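Local coordinates for thiamine-biosynthesis protein ThiS (Geobacter metallireducens GS-15, PDB 3CWI) that probably serves as a ubiquitin-like sulfur carrier, delivering sulfur for construction of the thiazole ring in thiamine biosynthesis, at residues M1-N6 and S10-A15; T21-A26 and V60-F65; V35-N40 and E47-T52. One frame throughout, in Å; residues are numbered along the deposited sequence.

Contact 1: M1-N6 and S10-A15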
loop_
_atom_site.group_PDB
_atom_site.type_symbol
_atom_site.label_atom_id
_atom_site.label_comp_id
_atom_site.label_asym_id
_atom_site.label_seq_id
_atom_site.Cartn_x
_atom_site.Cartn_y
_atom_site.Cartn_z
HETATM N N MSE A 1 9.028 4.390 11.005
HETATM C CA MSE A 1 9.346 4.813 9.608
HETATM C C MSE A 1 8.269 5.766 9.097
HETATM O O MSE A 1 7.116 5.689 9.517
HETATM C CB MSE A 1 9.426 3.586 8.689
HETATM C CG MSE A 1 8.120 2.818 8.561
HETATM SE SE MSE A 1 8.166 1.445 7.182
HETATM C CE MSE A 1 7.637 2.516 5.666
ATOM N N ASN A 2 8.653 6.661 8.194
ATOM C CA ASN A 2 7.719 7.625 7.634
ATOM C C ASN A 2 7.382 7.301 6.197
ATOM O O ASN A 2 8.256 6.918 5.420
ATOM C CB ASN A 2 8.293 9.044 7.681
ATOM C CG ASN A 2 8.075 9.722 9.019
ATOM O OD1 ASN A 2 8.382 10.902 9.177
ATOM N ND2 ASN A 2 7.543 8.985 9.986
ATOM N N LEU A 3 6.113 7.434 5.840
ATOM C CA LEU A 3 5.711 7.189 4.463
ATOM C C LEU A 3 4.519 8.061 4.148
ATOM O O LEU A 3 3.931 8.677 5.035
ATOM C CB LEU A 3 5.355 5.716 4.235
ATOM C CG LEU A 3 4.145 5.124 4.954
ATOM C CD1 LEU A 3 3.765 3.797 4.305
ATOM C CD2 LEU A 3 4.463 4.935 6.424
ATOM N N THR A 4 4.188 8.136 2.870
ATOM C CA THR A 4 3.056 8.927 2.428
ATOM C C THR A 4 1.976 7.927 2.026
ATOM O O THR A 4 2.250 6.980 1.291
ATOM C CB THR A 4 3.443 9.795 1.215
ATOM O OG1 THR A 4 4.596 10.587 1.546
ATOM C CG2 THR A 4 2.303 10.714 0.834
ATOM N N VAL A 5 0.765 8.119 2.535
ATOM C CA VAL A 5 -0.344 7.230 2.212
ATOM C C VAL A 5 -1.473 8.087 1.655
ATOM O O VAL A 5 -1.993 8.965 2.345
ATOM C CB VAL A 5 -0.839 6.459 3.469
ATOM C CG1 VAL A 5 -2.048 5.603 3.117
ATOM C CG2 VAL A 5 0.286 5.572 4.008
ATOM N N ASN A 6 -1.835 7.831 0.403
ATOM C CA ASN A 6 -2.878 8.596 -0.285
ATOM C C ASN A 6 -2.563 10.086 -0.218
ATOM O O ASN A 6 -3.443 10.920 0.036
ATOM C CB ASN A 6 -4.251 8.328 0.327
ATOM C CG ASN A 6 -4.689 6.891 0.144
ATOM O OD1 ASN A 6 -4.439 6.288 -0.901
ATOM N ND2 ASN A 6 -5.363 6.342 1.149
ATOM N N SER A 10 2.230 9.744 7.045
ATOM C CA SER A 10 1.853 8.585 7.837
ATOM C C SER A 10 3.101 8.086 8.551
ATOM O O SER A 10 4.224 8.353 8.122
ATOM C CB SER A 10 1.266 7.509 6.915
ATOM O OG SER A 10 1.133 6.261 7.573
ATOM N N THR A 11 2.903 7.379 9.654
ATOM C CA THR A 11 4.020 6.860 10.420
ATOM C C THR A 11 3.737 5.435 10.868
ATOM O O THR A 11 2.586 5.054 11.119
ATOM C CB THR A 11 4.282 7.735 11.668
ATOM O OG1 THR A 11 4.587 9.073 11.257
ATOM C CG2 THR A 11 5.438 7.189 12.481
ATOM N N VAL A 12 4.796 4.645 10.945
ATOM C CA VAL A 12 4.691 3.268 11.391
ATOM C C VAL A 12 5.809 3.081 12.397
ATOM O O VAL A 12 6.984 3.023 12.027
ATOM C CB VAL A 12 4.882 2.268 10.229
ATOM C CG1 VAL A 12 4.722 0.845 10.744
ATOM C CG2 VAL A 12 3.868 2.542 9.128
ATOM N N ASP A 13 5.453 3.028 13.675
ATOM C CA ASP A 13 6.458 2.832 14.707
ATOM C C ASP A 13 6.597 1.338 14.945
ATOM O O ASP A 13 5.598 0.624 15.037
ATOM C CB ASP A 13 6.056 3.517 16.017
ATOM C CG ASP A 13 5.891 5.017 15.871
ATOM O OD1 ASP A 13 6.752 5.665 15.226
ATOM O OD2 ASP A 13 4.909 5.557 16.426
ATOM N N GLY A 14 7.835 0.868 15.040
ATOM C CA GLY A 14 8.063 -0.543 15.284
ATOM C C GLY A 14 8.527 -1.328 14.074
ATOM O O GLY A 14 8.841 -2.511 14.196
ATOM N N ALA A 15 8.570 -0.687 12.907
ATOM C CA ALA A 15 9.004 -1.369 11.687
ATOM C C ALA A 15 9.893 -0.487 10.819
ATOM O O ALA A 15 9.652 0.714 10.682
ATOM C CB ALA A 15 7.791 -1.829 10.887
#
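Met1 and Val12 exchange two backbone hydrogen bonds at the open end of the beta hairpin formed by strands 2-5 and 8-11, the edge hairpin of this ubiquitin-like fold. Met1 N donates to Val12 O over 2.7 Å, and Val12 N returns a bond to Met1 O over 2.9 Å. Further in, Leu3 and Ser10 form an antiparallel hydrogen-bonded pair: Leu3 N reaches Ser10 O at 3.1 Å, while the answering bond from Ser10 N to Leu3 O is weak.

The selenomethionine side chain of Met1 can be followed outward. Its CB stands 3.5 Å from Ala15 O, and CG, placed between the backbone N and the carbonyl carbon (chi1 63°), comes to 3.4 Å from the same Ala15 O while also packing on Val12 CB. The selenium is already 3.9 Å from Ala15 O, and the bend at chi3 (-87°) turns CE away from that oxygen. The root of this side chain, CB and CG, thus lies against the loop that follows strand 8-11, while CE leaves it.

On the face carrying Leu3 and Ser10, Leu3 CD2 meets Val12 CG2 at 3.7 Å, the two side chains crossing at a slant. Val5 CG2 rests on Ser10 CB at 3.6 Å, and Val5 also touches Val60 and Phe62 of the next strand. The opposite face carries Asn2 and Thr11, side by side and pointing the same way, with ND2 near OG1 but poorly angled for a hydrogen bond. Instead, Asn2 ND2 gives a weak bond to its neighbour Met1 O, an oxygen that also receives Val12 N and a CA-H contact from Thr11.

Contact 2: T21-A26 and V60-F65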
loop_
_atom_site.group_PDB
_atom_site.type_symbol
_atom_site.label_atom_id
_atom_site.label_comp_id
_atom_site.label_asym_id
_atom_site.label_seq_id
_atom_site.Cartn_x
_atom_site.Cartn_y
_atom_site.Cartn_z
ATOM N N THR A 21 1.436 -6.893 1.690
ATOM C CA THR A 21 0.451 -7.716 2.375
ATOM C C THR A 21 0.294 -7.285 3.827
ATOM O O THR A 21 -0.824 -7.127 4.324
ATOM C CB THR A 21 0.848 -9.188 2.330
ATOM O OG1 THR A 21 0.987 -9.590 0.963
ATOM C CG2 THR A 21 -0.216 -10.040 3.007
ATOM N N GLU A 22 1.412 -7.073 4.509
ATOM C CA GLU A 22 1.353 -6.660 5.904
ATOM C C GLU A 22 0.749 -5.261 6.027
ATOM O O GLU A 22 0.000 -4.983 6.964
ATOM C CB GLU A 22 2.751 -6.668 6.527
ATOM C CG GLU A 22 3.417 -8.037 6.543
ATOM C CD GLU A 22 4.866 -7.950 6.975
ATOM O OE1 GLU A 22 5.603 -7.120 6.397
ATOM O OE2 GLU A 22 5.276 -8.717 7.873
ATOM N N LEU A 23 1.066 -4.392 5.068
ATOM C CA LEU A 23 0.564 -3.016 5.067
ATOM C C LEU A 23 -0.955 -2.960 4.961
ATOM O O LEU A 23 -1.616 -2.242 5.712
ATOM C CB LEU A 23 1.170 -2.232 3.893
ATOM C CG LEU A 23 1.498 -0.754 4.074
ATOM C CD1 LEU A 23 1.641 -0.122 2.706
ATOM C CD2 LEU A 23 0.431 -0.044 4.874
ATOM N N LEU A 24 -1.496 -3.703 4.002
ATOM C CA LEU A 24 -2.937 -3.739 3.778
ATOM C C LEU A 24 -3.659 -4.173 5.038
ATOM O O LEU A 24 -4.636 -3.549 5.458
ATOM C CB LEU A 24 -3.272 -4.713 2.649
ATOM C CG LEU A 24 -3.251 -4.208 1.205
ATOM C CD1 LEU A 24 -2.062 -3.289 0.965
ATOM C CD2 LEU A 24 -3.201 -5.417 0.283
ATOM N N SER A 25 -3.166 -5.249 5.639
ATOM C CA SER A 25 -3.763 -5.774 6.854
ATOM C C SER A 25 -3.630 -4.800 8.018
ATOM O O SER A 25 -4.616 -4.476 8.684
ATOM C CB SER A 25 -3.121 -7.113 7.219
ATOM O OG SER A 25 -3.693 -7.621 8.411
ATOM N N ALA A 26 -2.418 -4.321 8.267
ATOM C CA ALA A 26 -2.207 -3.390 9.372
ATOM C C ALA A 26 -3.135 -2.177 9.257
ATOM O O ALA A 26 -3.822 -1.828 10.215
ATOM C CB ALA A 26 -0.757 -2.939 9.408
ATOM N N VAL A 60 2.555 5.366 -0.999
ATOM C CA VAL A 60 1.603 4.337 -1.364
ATOM C C VAL A 60 0.219 4.931 -1.555
ATOM O O VAL A 60 -0.177 5.870 -0.855
ATOM C CB VAL A 60 1.561 3.224 -0.293
ATOM C CG1 VAL A 60 2.945 2.609 -0.144
ATOM C CG2 VAL A 60 1.105 3.793 1.045
ATOM N N GLU A 61 -0.514 4.392 -2.520
ATOM C CA GLU A 61 -1.864 4.873 -2.801
ATOM C C GLU A 61 -2.828 3.697 -2.899
ATOM O O GLU A 61 -2.504 2.659 -3.471
ATOM C CB GLU A 61 -1.878 5.637 -4.122
ATOM C CG GLU A 61 -0.939 6.819 -4.182
ATOM C CD GLU A 61 -0.793 7.345 -5.596
ATOM O OE1 GLU A 61 -0.136 6.670 -6.422
ATOM O OE2 GLU A 61 -1.343 8.422 -5.888
ATOM N N PHE A 62 -4.010 3.872 -2.331
ATOM C CA PHE A 62 -5.030 2.842 -2.371
ATOM C C PHE A 62 -6.176 3.359 -3.226
ATOM O O PHE A 62 -6.802 4.367 -2.898
ATOM C CB PHE A 62 -5.506 2.515 -0.955
ATOM C CG PHE A 62 -4.414 2.000 -0.063
ATOM C CD1 PHE A 62 -3.710 0.854 -0.401
ATOM C CD2 PHE A 62 -4.065 2.676 1.100
ATOM C CE1 PHE A 62 -2.672 0.388 0.398
ATOM C CE2 PHE A 62 -3.025 2.219 1.908
ATOM C CZ PHE A 62 -2.335 1.080 1.555
ATOM N N LEU A 63 -6.428 2.676 -4.338
ATOM C CA LEU A 63 -7.482 3.085 -5.259
ATOM C C LEU A 63 -8.484 1.955 -5.507
ATOM O O LEU A 63 -8.136 0.773 -5.444
ATOM C CB LEU A 63 -6.866 3.521 -6.594
ATOM C CG LEU A 63 -5.588 4.376 -6.583
ATOM C CD1 LEU A 63 -5.168 4.656 -8.017
ATOM C CD2 LEU A 63 -5.814 5.671 -5.827
ATOM N N TYR A 64 -9.730 2.329 -5.791
ATOM C CA TYR A 64 -10.776 1.348 -6.056
ATOM C C TYR A 64 -11.445 1.649 -7.387
ATOM O O TYR A 64 -12.027 2.716 -7.566
ATOM C CB TYR A 64 -11.844 1.369 -4.961
ATOM C CG TYR A 64 -11.329 1.103 -3.568
ATOM C CD1 TYR A 64 -10.811 2.136 -2.783
ATOM C CD2 TYR A 64 -11.372 -0.179 -3.027
ATOM C CE1 TYR A 64 -10.353 1.893 -1.486
ATOM C CE2 TYR A 64 -10.920 -0.432 -1.741
ATOM C CZ TYR A 64 -10.413 0.608 -0.977
ATOM O OH TYR A 64 -9.966 0.351 0.298
ATOM N N PHE A 65 -11.367 0.706 -8.317
ATOM C CA PHE A 65 -11.981 0.887 -9.620
ATOM C C PHE A 65 -13.273 0.084 -9.752
ATOM O O PHE A 65 -13.308 -1.108 -9.452
ATOM C CB PHE A 65 -11.005 0.479 -10.719
ATOM C CG PHE A 65 -9.766 1.322 -10.768
ATOM C CD1 PHE A 65 -8.806 1.235 -9.763
ATOM C CD2 PHE A 65 -9.567 2.223 -11.812
ATOM C CE1 PHE A 65 -7.663 2.036 -9.797
ATOM C CE2 PHE A 65 -8.432 3.029 -11.856
ATOM C CZ PHE A 65 -7.476 2.935 -10.844
#
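Leu24 and Phe62 meet where helix 20-26 lies over strand 59-63, with CD1 of Leu24 at 3.8 Å from CE1 of Phe62. The two side chains approach at a slant. Phe62 has chi1 near -61°, which holds CG beside its backbone N and opposite the carbonyl carbon, with the ring reaching from the strand toward the helix. Leu23, one residue earlier in the helix, has an unusual chi1 of -145°, short of full anti, and its CD1 serves two partners. That methyl lies near the plane of the Phe62 ring, at its edge, 4.3 Å from CZ, and it also meets CG1 of Val60 tip to tip at 4.2 Å. The other Val60 branch, CG2, packs against Val5 of the neighbouring strand.

No hydrogen bond crosses the interface, and the axes of the short helix and strand pass 11.6 Å apart at a crossing angle of -62°, a spacing bridged by side chains alone. Phe49 adds to the layer by packing on Leu24, and Val54 by packing on Leu23 and Val60. A helix laid slantwise over the sheet, with leucines, a valine and a phenylalanine filling the space between, forms part of the hydrophobic core characteristic of the ubiquitin-like beta-grasp fold.

Contact 3: V35-N40 and E47-T52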
loop_
_atom_site.group_PDB
_atom_site.type_symbol
_atom_site.label_atom_id
_atom_site.label_comp_id
_atom_site.label_asym_id
_atom_site.label_seq_id
_atom_site.Cartn_x
_atom_site.Cartn_y
_atom_site.Cartn_z
ATOM N N VAL A 35 -8.934 -4.002 -4.220
ATOM C CA VAL A 35 -8.407 -2.646 -4.110
ATOM C C VAL A 35 -7.128 -2.658 -4.941
ATOM O O VAL A 35 -6.477 -3.695 -5.056
ATOM C CB VAL A 35 -8.062 -2.271 -2.639
ATOM C CG1 VAL A 35 -7.016 -3.221 -2.077
ATOM C CG2 VAL A 35 -7.560 -0.834 -2.570
ATOM N N THR A 36 -6.781 -1.527 -5.545
ATOM C CA THR A 36 -5.567 -1.446 -6.348
ATOM C C THR A 36 -4.524 -0.667 -5.563
ATOM O O THR A 36 -4.819 0.394 -5.002
ATOM C CB THR A 36 -5.806 -0.709 -7.687
ATOM O OG1 THR A 36 -6.722 -1.458 -8.496
ATOM C CG2 THR A 36 -4.492 -0.528 -8.436
ATOM N N VAL A 37 -3.302 -1.182 -5.523
ATOM C CA VAL A 37 -2.244 -0.507 -4.785
ATOM C C VAL A 37 -1.166 0.077 -5.681
ATOM O O VAL A 37 -0.651 -0.599 -6.564
ATOM C CB VAL A 37 -1.565 -1.463 -3.781
ATOM C CG1 VAL A 37 -0.485 -0.713 -2.999
ATOM C CG2 VAL A 37 -2.605 -2.040 -2.824
ATOM N N GLU A 38 -0.836 1.344 -5.447
ATOM C CA GLU A 38 0.216 2.012 -6.204
ATOM C C GLU A 38 1.355 2.332 -5.251
ATOM O O GLU A 38 1.130 2.815 -4.142
ATOM C CB GLU A 38 -0.290 3.306 -6.851
ATOM C CG GLU A 38 -0.917 3.111 -8.225
ATOM C CD GLU A 38 -1.194 4.425 -8.940
ATOM O OE1 GLU A 38 -0.245 5.225 -9.112
ATOM O OE2 GLU A 38 -2.359 4.653 -9.335
ATOM N N LEU A 39 2.577 2.032 -5.683
ATOM C CA LEU A 39 3.766 2.290 -4.883
ATOM C C LEU A 39 4.698 3.146 -5.727
ATOM O O LEU A 39 5.138 2.731 -6.801
ATOM C CB LEU A 39 4.454 0.973 -4.503
ATOM C CG LEU A 39 5.790 1.099 -3.769
ATOM C CD1 LEU A 39 5.617 1.957 -2.506
ATOM C CD2 LEU A 39 6.295 -0.286 -3.404
ATOM N N ASN A 40 4.979 4.348 -5.236
ATOM C CA ASN A 40 5.839 5.301 -5.930
ATOM C C ASN A 40 5.403 5.532 -7.382
ATOM O O ASN A 40 6.228 5.586 -8.299
ATOM C CB ASN A 40 7.307 4.851 -5.857
ATOM C CG ASN A 40 7.836 4.836 -4.424
ATOM O OD1 ASN A 40 7.359 5.591 -3.574
ATOM N ND2 ASN A 40 8.836 3.998 -4.160
ATOM N N GLU A 47 -0.099 -10.361 -7.011
ATOM C CA GLU A 47 0.716 -11.571 -6.904
ATOM C C GLU A 47 2.057 -11.315 -6.210
ATOM O O GLU A 47 2.647 -12.223 -5.617
ATOM C CB GLU A 47 0.978 -12.137 -8.302
ATOM C CG GLU A 47 1.336 -13.611 -8.337
ATOM C CD GLU A 47 0.141 -14.504 -8.057
ATOM O OE1 GLU A 47 0.316 -15.740 -8.014
ATOM O OE2 GLU A 47 -0.976 -13.967 -7.883
ATOM N N ALA A 48 2.534 -10.077 -6.285
ATOM C CA ALA A 48 3.814 -9.718 -5.691
ATOM C C ALA A 48 3.702 -8.934 -4.379
ATOM O O ALA A 48 4.686 -8.358 -3.910
ATOM C CB ALA A 48 4.633 -8.915 -6.695
ATOM N N PHE A 49 2.514 -8.913 -3.790
ATOM C CA PHE A 49 2.306 -8.193 -2.541
ATOM C C PHE A 49 3.206 -8.686 -1.409
ATOM O O PHE A 49 3.673 -7.887 -0.598
ATOM C CB PHE A 49 0.836 -8.283 -2.116
ATOM C CG PHE A 49 -0.071 -7.308 -2.821
ATOM C CD1 PHE A 49 0.380 -6.566 -3.908
ATOM C CD2 PHE A 49 -1.386 -7.137 -2.399
ATOM C CE1 PHE A 49 -0.466 -5.672 -4.569
ATOM C CE2 PHE A 49 -2.243 -6.246 -3.053
ATOM C CZ PHE A 49 -1.775 -5.514 -4.139
ATOM N N ASP A 50 3.469 -9.991 -1.347
ATOM C CA ASP A 50 4.323 -10.507 -0.281
ATOM C C ASP A 50 5.790 -10.124 -0.447
ATOM O O ASP A 50 6.520 -10.006 0.542
ATOM C CB ASP A 50 4.234 -12.034 -0.176
ATOM C CG ASP A 50 2.869 -12.517 0.264
ATOM O OD1 ASP A 50 2.259 -11.889 1.159
ATOM O OD2 ASP A 50 2.406 -13.544 -0.281
ATOM N N ALA A 51 6.222 -9.934 -1.691
ATOM C CA ALA A 51 7.619 -9.595 -1.972
ATOM C C ALA A 51 7.917 -8.098 -2.064
ATOM O O ALA A 51 9.033 -7.661 -1.778
ATOM C CB ALA A 51 8.064 -10.285 -3.256
ATOM N N THR A 52 6.919 -7.323 -2.463
ATOM C CA THR A 52 7.080 -5.887 -2.604
ATOM C C THR A 52 7.181 -5.237 -1.231
ATOM O O THR A 52 6.329 -5.445 -0.362
ATOM C CB THR A 52 5.901 -5.295 -3.395
ATOM O OG1 THR A 52 5.774 -5.996 -4.638
ATOM C CG2 THR A 52 6.129 -3.819 -3.680
#
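Two purely apolar touches, Val37 on Phe49 and Leu39 on Thr52, join the sheet strand 36-39 to the irregular segment that leads from strand 42-43 toward strand 53-55. The evidence is in the numbers: no hydrogen bond crosses, only 150 Å² is buried with both sides summed, and the closest CA pair, Leu39 CA and Thr52 CA, is still 9.1 Å apart.

Phe49 starts from a CB that does not aim at the strand, yet its ring brings CZ to 3.8 Å from Val37 CG2 and 4.1 Å from Val37 CB. The approach is oblique to the ring. In Val37, chi1 of -179° puts CG2 beside the backbone N and anti to the carbonyl carbon, and it is this branch that meets the ring. The same phenylalanine packs on Val20, Thr21 and Leu24 of helix 20-26, so it wedges between helix and strand.

At the other end, Leu39 CD2 and Thr52 CG2 face each other tip to tip at 3.5 Å. Thr52 is oriented from its own segment: with chi1 at -54°, OG1 sits beside the backbone N, and both donate to Ala48 O, OG1 at 2.7 Å and N at 2.9 Å. The hydroxyl arrives from above the carbonyl plane, 50° out of it. This double grip fixes the rotation of Thr52 and leaves the CG2 methyl to face the strand. Here the segment bears on the same apolar side of the sheet as the helix, adding to the core on the helix-covered face of a beta-grasp domain.

Overall arrangement
All three contacts share the mixed sheet of one small domain. Contacts 1 and 2 have centres 13 Å apart and join through neighbouring strands: Thr4 O accepts from Val60 N at 2.8 Å, probably a hydrogen bond. Contacts 2 and 3 are closer, with centres 8 Å apart; contact 3 is nested within the chain loop that contact 2 closes, and Thr21 OG1 probably bonds Asp50 OD1 at 2.6 Å. Contacts 1 and 3 lie on opposite sides of the chain's centre, centres 16 Å apart, and do not touch, the nearest atoms being about 7 Å apart. Beyond 60-65 runs a glycine-rich C-terminal tail; in ThiS relatives its terminal glycine carries the sulfur as a thiocarboxylate.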